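Local coordinates for protein ethanolamine kinase Pv091845 (PDB 2QG7) that probably phosphorylates ethanolamine, the first step of phosphatidylethanolamine synthesis from ethanolamine in the malaria parasite Plasmodium vivax, at residues 236-247 and 416-427. Sequence-based numbering, arbitrary orientation.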
ATOM      1  N   LEU D 236     -19.032  -2.246  19.711  1.00 55.83           N
ATOM      2  CA  LEU D 236     -17.934  -1.737  18.923  1.00 54.69           C
ATOM      3  C   LEU D 236     -16.637  -1.589  19.702  1.00 54.65           C
ATOM      4  O   LEU D 236     -15.577  -2.055  19.258  1.00 53.72           O
ATOM      5  CB  LEU D 236     -18.344  -0.404  18.269  1.00 53.68           C
ATOM      6  CG  LEU D 236     -17.397   0.485  17.476  1.00 52.41           C
ATOM      7  CD1 LEU D 236     -16.641  -0.279  16.342  1.00 51.58           C
ATOM      8  CD2 LEU D 236     -18.209   1.636  16.917  1.00 50.60           C
ATOM      9  N   TRP D 237     -16.728  -0.942  20.859  1.00 54.54           N
ATOM     10  CA  TRP D 237     -15.553  -0.625  21.665  1.00 54.55           C
ATOM     11  C   TRP D 237     -15.021  -1.837  22.392  1.00 55.38           C
ATOM     12  O   TRP D 237     -13.837  -1.943  22.629  1.00 55.94           O
ATOM     13  CB  TRP D 237     -15.875   0.504  22.639  1.00 53.69           C
ATOM     14  CG  TRP D 237     -16.631   1.560  21.973  1.00 52.48           C
ATOM     15  CD1 TRP D 237     -17.954   1.834  22.129  1.00 53.10           C
ATOM     16  CD2 TRP D 237     -16.142   2.475  20.978  1.00 52.50           C
ATOM     17  NE1 TRP D 237     -18.320   2.880  21.323  1.00 53.25           N
ATOM     18  CE2 TRP D 237     -17.233   3.287  20.595  1.00 50.86           C
ATOM     19  CE3 TRP D 237     -14.890   2.683  20.373  1.00 48.60           C
ATOM     20  CZ2 TRP D 237     -17.116   4.297  19.648  1.00 50.29           C
ATOM     21  CZ3 TRP D 237     -14.773   3.685  19.451  1.00 49.31           C
ATOM     22  CH2 TRP D 237     -15.879   4.483  19.092  1.00 51.77           C
ATOM     23  N   ASN D 238     -15.913  -2.745  22.757  1.00 56.43           N
ATOM     24  CA  ASN D 238     -15.530  -4.046  23.261  1.00 57.44           C
ATOM     25  C   ASN D 238     -14.709  -4.820  22.233  1.00 57.51           C
ATOM     26  O   ASN D 238     -13.810  -5.563  22.603  1.00 58.27           O
ATOM     27  CB  ASN D 238     -16.796  -4.849  23.598  1.00 58.47           C
ATOM     28  CG  ASN D 238     -16.488  -6.206  24.236  1.00 60.63           C
ATOM     29  OD1 ASN D 238     -16.185  -6.290  25.443  1.00 62.52           O
ATOM     30  ND2 ASN D 238     -16.583  -7.277  23.427  1.00 62.31           N
ATOM     31  N   THR D 239     -15.047  -4.662  20.951  1.00 57.20           N
ATOM     32  CA  THR D 239     -14.406  -5.383  19.847  1.00 57.40           C
ATOM     33  C   THR D 239     -13.058  -4.747  19.511  1.00 57.59           C
ATOM     34  O   THR D 239     -12.063  -5.460  19.376  1.00 57.76           O
ATOM     35  CB  THR D 239     -15.298  -5.428  18.589  1.00 56.87           C
ATOM     36  OG1 THR D 239     -16.530  -6.060  18.923  1.00 58.26           O
ATOM     37  CG2 THR D 239     -14.668  -6.228  17.484  1.00 57.10           C
ATOM     38  N   ILE D 240     -13.034  -3.416  19.404  1.00 57.59           N
ATOM     39  CA  ILE D 240     -11.787  -2.681  19.169  1.00 57.69           C
ATOM     40  C   ILE D 240     -10.749  -2.933  20.265  1.00 57.56           C
ATOM     41  O   ILE D 240      -9.593  -3.198  19.968  1.00 57.98           O
ATOM     42  CB  ILE D 240     -12.020  -1.154  18.963  1.00 57.37           C
ATOM     43  CG1 ILE D 240     -12.912  -0.916  17.756  1.00 54.68           C
ATOM     44  CG2 ILE D 240     -10.689  -0.423  18.755  1.00 58.35           C
ATOM     45  CD1 ILE D 240     -13.198   0.549  17.516  1.00 51.77           C
ATOM     46  N   TRP D 241     -11.163  -2.847  21.523  1.00 57.75           N
ATOM     47  CA  TRP D 241     -10.276  -3.175  22.655  1.00 57.27           C
ATOM     48  C   TRP D 241      -9.875  -4.630  22.700  1.00 57.06           C
ATOM     49  O   TRP D 241      -8.780  -4.945  23.161  1.00 57.61           O
ATOM     50  CB  TRP D 241     -10.874  -2.753  24.010  1.00 57.18           C
ATOM     51  CG  TRP D 241     -10.851  -1.258  24.210  1.00 55.94           C
ATOM     52  CD1 TRP D 241     -11.927  -0.420  24.250  1.00 56.47           C
ATOM     53  CD2 TRP D 241      -9.696  -0.431  24.381  1.00 56.22           C
ATOM     54  NE1 TRP D 241     -11.519   0.879  24.435  1.00 55.09           N
ATOM     55  CE2 TRP D 241     -10.153   0.905  24.508  1.00 56.37           C
ATOM     56  CE3 TRP D 241      -8.315  -0.677  24.414  1.00 55.01           C
ATOM     57  CZ2 TRP D 241      -9.267   1.998  24.690  1.00 56.49           C
ATOM     58  CZ3 TRP D 241      -7.443   0.410  24.588  1.00 54.65           C
ATOM     59  CH2 TRP D 241      -7.922   1.726  24.725  1.00 53.59           C
ATOM     60  N   LYS D 242     -10.738  -5.524  22.214  1.00 56.81           N
ATOM     61  CA  LYS D 242     -10.390  -6.942  22.175  1.00 56.14           C
ATOM     62  C   LYS D 242      -9.214  -7.142  21.213  1.00 55.28           C
ATOM     63  O   LYS D 242      -8.283  -7.868  21.510  1.00 55.19           O
ATOM     64  CB  LYS D 242     -11.601  -7.745  21.726  1.00 56.93           C
ATOM     65  CG  LYS D 242     -11.485  -9.302  21.767  1.00 59.47           C
ATOM     66  CD  LYS D 242     -12.408  -9.886  20.578  1.00 65.33           C
ATOM     67  CE  LYS D 242     -12.353 -11.465  20.579  1.00 69.39           C
ATOM     68  NZ  LYS D 242     -13.255 -12.072  19.496  1.00 68.04           N
ATOM     69  N   TYR D 243      -9.278  -6.509  20.048  1.00 54.21           N
ATOM     70  CA  TYR D 243      -8.204  -6.608  19.068  1.00 54.12           C
ATOM     71  C   TYR D 243      -6.879  -6.014  19.619  1.00 54.17           C
ATOM     72  O   TYR D 243      -5.815  -6.589  19.437  1.00 53.27           O
ATOM     73  CB  TYR D 243      -8.582  -5.906  17.762  1.00 53.83           C
ATOM     74  CG  TYR D 243      -9.766  -6.430  16.988  1.00 52.94           C
ATOM     75  CD1 TYR D 243     -10.181  -7.768  17.082  1.00 56.01           C
ATOM     76  CD2 TYR D 243     -10.459  -5.590  16.131  1.00 52.58           C
ATOM     77  CE1 TYR D 243     -11.286  -8.250  16.334  1.00 54.22           C
ATOM     78  CE2 TYR D 243     -11.534  -6.045  15.384  1.00 53.45           C
ATOM     79  CZ  TYR D 243     -11.939  -7.378  15.476  1.00 54.01           C
ATOM     80  OH  TYR D 243     -13.022  -7.812  14.725  1.00 55.30           O
ATOM     81  N   PHE D 244      -6.985  -4.880  20.313  1.00 54.52           N
ATOM     82  CA  PHE D 244      -5.864  -4.194  20.875  1.00 55.20           C
ATOM     83  C   PHE D 244      -5.150  -5.106  21.853  1.00 56.71           C
ATOM     84  O   PHE D 244      -3.931  -5.297  21.746  1.00 57.29           O
ATOM     85  CB  PHE D 244      -6.314  -2.917  21.567  1.00 54.99           C
ATOM     86  CG  PHE D 244      -5.185  -2.148  22.216  1.00 55.14           C
ATOM     87  CD1 PHE D 244      -4.463  -1.186  21.483  1.00 54.93           C
ATOM     88  CD2 PHE D 244      -4.829  -2.388  23.556  1.00 52.29           C
ATOM     89  CE1 PHE D 244      -3.401  -0.496  22.090  1.00 53.94           C
ATOM     90  CE2 PHE D 244      -3.781  -1.702  24.158  1.00 50.37           C
ATOM     91  CZ  PHE D 244      -3.067  -0.770  23.439  1.00 51.32           C
ATOM     92  N   HIS D 245      -5.913  -5.678  22.788  1.00 57.66           N
ATOM     93  CA  HIS D 245      -5.365  -6.539  23.847  1.00 58.10           C
ATOM     94  C   HIS D 245      -4.768  -7.858  23.326  1.00 58.49           C
ATOM     95  O   HIS D 245      -3.776  -8.324  23.855  1.00 59.07           O
ATOM     96  CB  HIS D 245      -6.397  -6.800  24.975  1.00 58.01           C
ATOM     97  CG  HIS D 245      -6.733  -5.582  25.798  1.00 58.33           C
ATOM     98  ND1 HIS D 245      -5.800  -4.907  26.564  1.00 61.01           N
ATOM     99  CD2 HIS D 245      -7.904  -4.925  25.980  1.00 58.31           C
ATOM    100  CE1 HIS D 245      -6.381  -3.885  27.169  1.00 61.22           C
ATOM    101  NE2 HIS D 245      -7.653  -3.863  26.816  1.00 58.40           N
ATOM    102  N   LEU D 246      -5.357  -8.450  22.299  1.00 58.53           N
ATOM    103  CA  LEU D 246      -4.793  -9.640  21.697  1.00 58.94           C
ATOM    104  C   LEU D 246      -3.477  -9.348  20.951  1.00 59.49           C
ATOM    105  O   LEU D 246      -2.555 -10.191  20.916  1.00 60.30           O
ATOM    106  CB  LEU D 246      -5.806 -10.280  20.764  1.00 59.17           C
ATOM    107  CG  LEU D 246      -7.005 -11.040  21.371  1.00 60.32           C
ATOM    108  CD1 LEU D 246      -8.106 -11.268  20.325  1.00 60.30           C
ATOM    109  CD2 LEU D 246      -6.560 -12.396  21.955  1.00 61.39           C
ATOM    110  N   LEU D 247      -3.372  -8.152  20.387  1.00 59.27           N
ATOM    111  CA  LEU D 247      -2.175  -7.746  19.689  1.00 58.76           C
ATOM    112  C   LEU D 247      -1.107  -7.276  20.637  1.00 59.85           C
ATOM    113  O   LEU D 247       0.069  -7.523  20.400  1.00 59.89           O
ATOM    114  CB  LEU D 247      -2.472  -6.670  18.654  1.00 57.73           C
ATOM    115  CG  LEU D 247      -3.099  -7.128  17.337  1.00 55.69           C
ATOM    116  CD1 LEU D 247      -3.432  -5.932  16.472  1.00 53.22           C
ATOM    117  CD2 LEU D 247      -2.186  -8.087  16.594  1.00 53.76           C
ATOM    118  N   CYS D 416     -12.495   5.486  13.217  1.00 45.44           N
ATOM    119  CA  CYS D 416     -12.881   4.334  14.039  1.00 45.76           C
ATOM    120  C   CYS D 416     -12.900   2.997  13.207  1.00 43.57           C
ATOM    121  O   CYS D 416     -12.451   1.938  13.636  1.00 43.31           O
ATOM    122  CB  CYS D 416     -14.270   4.636  14.630  1.00 44.28           C
ATOM    123  SG  CYS D 416     -14.817   3.366  15.719  1.00 52.23           S
ATOM    124  N   SER D 417     -13.457   3.089  12.015  1.00 42.28           N
ATOM    125  CA  SER D 417     -13.458   2.023  11.047  1.00 41.13           C
ATOM    126  C   SER D 417     -12.021   1.640  10.578  1.00 40.73           C
ATOM    127  O   SER D 417     -11.723   0.464  10.421  1.00 41.51           O
ATOM    128  CB  SER D 417     -14.286   2.506   9.854  1.00 40.18           C
ATOM    129  OG  SER D 417     -14.166   1.624   8.777  1.00 40.56           O
ATOM    130  N   HIS D 418     -11.142   2.631  10.379  1.00 39.80           N
ATOM    131  CA  HIS D 418      -9.713   2.365  10.126  1.00 39.09           C
ATOM    132  C   HIS D 418      -8.996   1.585  11.234  1.00 39.08           C
ATOM    133  O   HIS D 418      -8.249   0.659  10.962  1.00 39.79           O
ATOM    134  CB  HIS D 418      -8.960   3.674   9.861  1.00 37.60           C
ATOM    135  CG  HIS D 418      -9.368   4.352   8.605  1.00 33.94           C
ATOM    136  ND1 HIS D 418      -9.498   3.676   7.407  1.00 31.93           N
ATOM    137  CD2 HIS D 418      -9.673   5.646   8.349  1.00 31.22           C
ATOM    138  CE1 HIS D 418      -9.847   4.530   6.455  1.00 34.54           C
ATOM    139  NE2 HIS D 418      -9.960   5.733   7.001  1.00 37.48           N
ATOM    140  N   ILE D 419      -9.195   1.990  12.478  1.00 39.38           N
ATOM    141  CA  ILE D 419      -8.573   1.326  13.587  1.00 39.74           C
ATOM    142  C   ILE D 419      -9.084  -0.090  13.760  1.00 40.28           C
ATOM    143  O   ILE D 419      -8.305  -1.026  13.961  1.00 41.74           O
ATOM    144  CB  ILE D 419      -8.717   2.163  14.887  1.00 39.87           C
ATOM    145  CG1 ILE D 419      -7.962   3.492  14.707  1.00 40.39           C
ATOM    146  CG2 ILE D 419      -8.210   1.377  16.089  1.00 38.87           C
ATOM    147  CD1 ILE D 419      -8.207   4.582  15.799  1.00 44.41           C
ATOM    148  N   ASN D 420     -10.396  -0.252  13.682  1.00 40.81           N
ATOM    149  CA  ASN D 420     -11.024  -1.565  13.769  1.00 40.45           C
ATOM    150  C   ASN D 420     -10.451  -2.557  12.753  1.00 40.12           C
ATOM    151  O   ASN D 420     -10.076  -3.672  13.112  1.00 41.45           O
ATOM    152  CB  ASN D 420     -12.564  -1.445  13.604  1.00 40.62           C
ATOM    153  CG  ASN D 420     -13.279  -2.773  13.811  1.00 41.23           C
ATOM    154  OD1 ASN D 420     -13.414  -3.255  14.932  1.00 45.69           O
ATOM    155  ND2 ASN D 420     -13.708  -3.386  12.719  1.00 41.59           N
ATOM    156  N   TRP D 421     -10.420  -2.179  11.489  1.00 39.49           N
ATOM    157  CA  TRP D 421      -9.978  -3.097  10.465  1.00 40.32           C
ATOM    158  C   TRP D 421      -8.467  -3.198  10.336  1.00 40.93           C
ATOM    159  O   TRP D 421      -7.980  -4.198   9.827  1.00 42.24           O
ATOM    160  CB  TRP D 421     -10.629  -2.791   9.117  1.00 39.80           C
ATOM    161  CG  TRP D 421     -12.094  -3.185   9.131  1.00 41.40           C
ATOM    162  CD1 TRP D 421     -13.161  -2.342   9.171  1.00 40.80           C
ATOM    163  CD2 TRP D 421     -12.635  -4.517   9.195  1.00 40.82           C
ATOM    164  NE1 TRP D 421     -14.323  -3.064   9.212  1.00 42.09           N
ATOM    165  CE2 TRP D 421     -14.036  -4.394   9.242  1.00 38.82           C
ATOM    166  CE3 TRP D 421     -12.068  -5.805   9.211  1.00 39.76           C
ATOM    167  CZ2 TRP D 421     -14.890  -5.500   9.291  1.00 41.53           C
ATOM    168  CZ3 TRP D 421     -12.924  -6.917   9.265  1.00 41.07           C
ATOM    169  CH2 TRP D 421     -14.315  -6.759   9.312  1.00 41.88           C
ATOM    170  N   GLY D 422      -7.740  -2.156  10.787  1.00 41.13           N
ATOM    171  CA  GLY D 422      -6.305  -2.253  10.999  1.00 40.18           C
ATOM    172  C   GLY D 422      -5.890  -3.338  11.978  1.00 40.18           C
ATOM    173  O   GLY D 422      -4.964  -4.065  11.705  1.00 39.63           O
ATOM    174  N   LEU D 423      -6.553  -3.415  13.134  1.00 40.46           N
ATOM    175  CA  LEU D 423      -6.165  -4.322  14.185  1.00 40.98           C
ATOM    176  C   LEU D 423      -6.654  -5.709  13.874  1.00 42.10           C
ATOM    177  O   LEU D 423      -5.978  -6.679  14.188  1.00 43.96           O
ATOM    178  CB  LEU D 423      -6.731  -3.883  15.522  1.00 41.49           C
ATOM    179  CG  LEU D 423      -6.379  -2.537  16.141  1.00 42.57           C
ATOM    180  CD1 LEU D 423      -7.228  -2.304  17.392  1.00 42.30           C
ATOM    181  CD2 LEU D 423      -4.862  -2.374  16.389  1.00 41.26           C
ATOM    182  N   TRP D 424      -7.833  -5.817  13.271  1.00 42.11           N
ATOM    183  CA  TRP D 424      -8.332  -7.098  12.805  1.00 41.66           C
ATOM    184  C   TRP D 424      -7.365  -7.734  11.813  1.00 42.25           C
ATOM    185  O   TRP D 424      -7.021  -8.909  11.918  1.00 42.28           O
ATOM    186  CB  TRP D 424      -9.705  -6.903  12.127  1.00 41.71           C
ATOM    187  CG  TRP D 424     -10.265  -8.140  11.532  1.00 36.94           C
ATOM    188  CD1 TRP D 424     -10.986  -9.110  12.179  1.00 33.95           C
ATOM    189  CD2 TRP D 424     -10.130  -8.571  10.167  1.00 35.24           C
ATOM    190  NE1 TRP D 424     -11.340 -10.105  11.285  1.00 35.68           N
ATOM    191  CE2 TRP D 424     -10.809  -9.813  10.052  1.00 35.46           C
ATOM    192  CE3 TRP D 424      -9.493  -8.037   9.031  1.00 34.38           C
ATOM    193  CZ2 TRP D 424     -10.864 -10.530   8.851  1.00 34.40           C
ATOM    194  CZ3 TRP D 424      -9.536  -8.729   7.861  1.00 34.44           C
ATOM    195  CH2 TRP D 424     -10.261  -9.974   7.761  1.00 36.38           C
ATOM    196  N   SER D 425      -6.963  -6.954  10.823  1.00 43.42           N
ATOM    197  CA  SER D 425      -6.066  -7.446   9.778  1.00 44.48           C
ATOM    198  C   SER D 425      -4.678  -7.852  10.286  1.00 44.27           C
ATOM    199  O   SER D 425      -4.117  -8.846   9.864  1.00 44.64           O
ATOM    200  CB  SER D 425      -5.939  -6.430   8.668  1.00 43.30           C
ATOM    201  OG  SER D 425      -5.418  -7.098   7.530  1.00 47.18           O
ATOM    202  N   LEU D 426      -4.148  -7.085  11.216  1.00 45.03           N
ATOM    203  CA  LEU D 426      -2.890  -7.444  11.839  1.00 45.86           C
ATOM    204  C   LEU D 426      -3.002  -8.763  12.618  1.00 47.71           C
ATOM    205  O   LEU D 426      -2.073  -9.594  12.558  1.00 48.66           O
ATOM    206  CB  LEU D 426      -2.378  -6.312  12.739  1.00 43.68           C
ATOM    207  CG  LEU D 426      -1.773  -5.105  12.027  1.00 42.51           C
ATOM    208  CD1 LEU D 426      -1.370  -4.012  13.049  1.00 39.78           C
ATOM    209  CD2 LEU D 426      -0.556  -5.470  11.128  1.00 38.17           C
ATOM    210  N   LEU D 427      -4.102  -8.946  13.364  1.00 49.30           N
ATOM    211  CA  LEU D 427      -4.357 -10.181  14.122  1.00 51.42           C
ATOM    212  C   LEU D 427      -4.457 -11.393  13.245  1.00 52.09           C
ATOM    213  O   LEU D 427      -4.029 -12.459  13.615  1.00 53.55           O
ATOM    214  CB  LEU D 427      -5.669 -10.085  14.893  1.00 52.36           C
ATOM    215  CG  LEU D 427      -5.683  -9.814  16.394  1.00 53.52           C
ATOM    216  CD1 LEU D 427      -7.179  -9.721  16.836  1.00 56.58           C
ATOM    217  CD2 LEU D 427      -4.966 -10.929  17.143  1.00 53.50           C
TER
HETATM  218  O   HOH W   1     -14.031  -6.367  12.818  1.00 43.38           O
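Tyr243 is a knob in a hole made by Asn420, Leu423, Trp424 and Leu427. The two helices run in the same general direction, 38° apart, with axes 9.1 Å from each other at their closest. Trp424 CB sits over one face of the tyrosine ring, 4.3 Å from its centroid, as a CH-pi contact. The indole of Trp424 follows alongside and turns an edge to the same ring in an offset edge-to-face pair, with planes at 62°. Leu427 CD1 meets Tyr243 CD1 obliquely to the ring.

The Asn420 side chain leaves the backbone with CG opposite N (chi1 -175°), and this carries its amide to the phenol. Its OD1 lies 3.4 Å from Tyr243 CE2. No direct hydrogen bond joins the helices. Instead one water links Asn420 ND2, which donates to it, with Tyr243 OH, 2.6 Å from the water oxygen.

Leu423 is a knob in the reverse direction, set among Ile240, Tyr243, Phe244 and Leu247; its CB is 3.5 Å from Tyr243 CB. Ile240 fits between Cys416, Ile419, Asn420 and Leu423. Its extended chain brings CD1 to 3.7 Å from Cys416 SG, and that sulfur also makes an oblique contact with the Trp237 ring. At the other end Leu247 and Leu427 meet through their CG atoms.

Helix 360-369 touches both segments, helix 438-448 packs on 416-427 and helix 269-284 on 236-247, within the helical part of the kinase fold. Interlocked apolar side chains therefore join the helices, and one water bridges the Tyr243 hydroxyl and the Asn420 amide nitrogen.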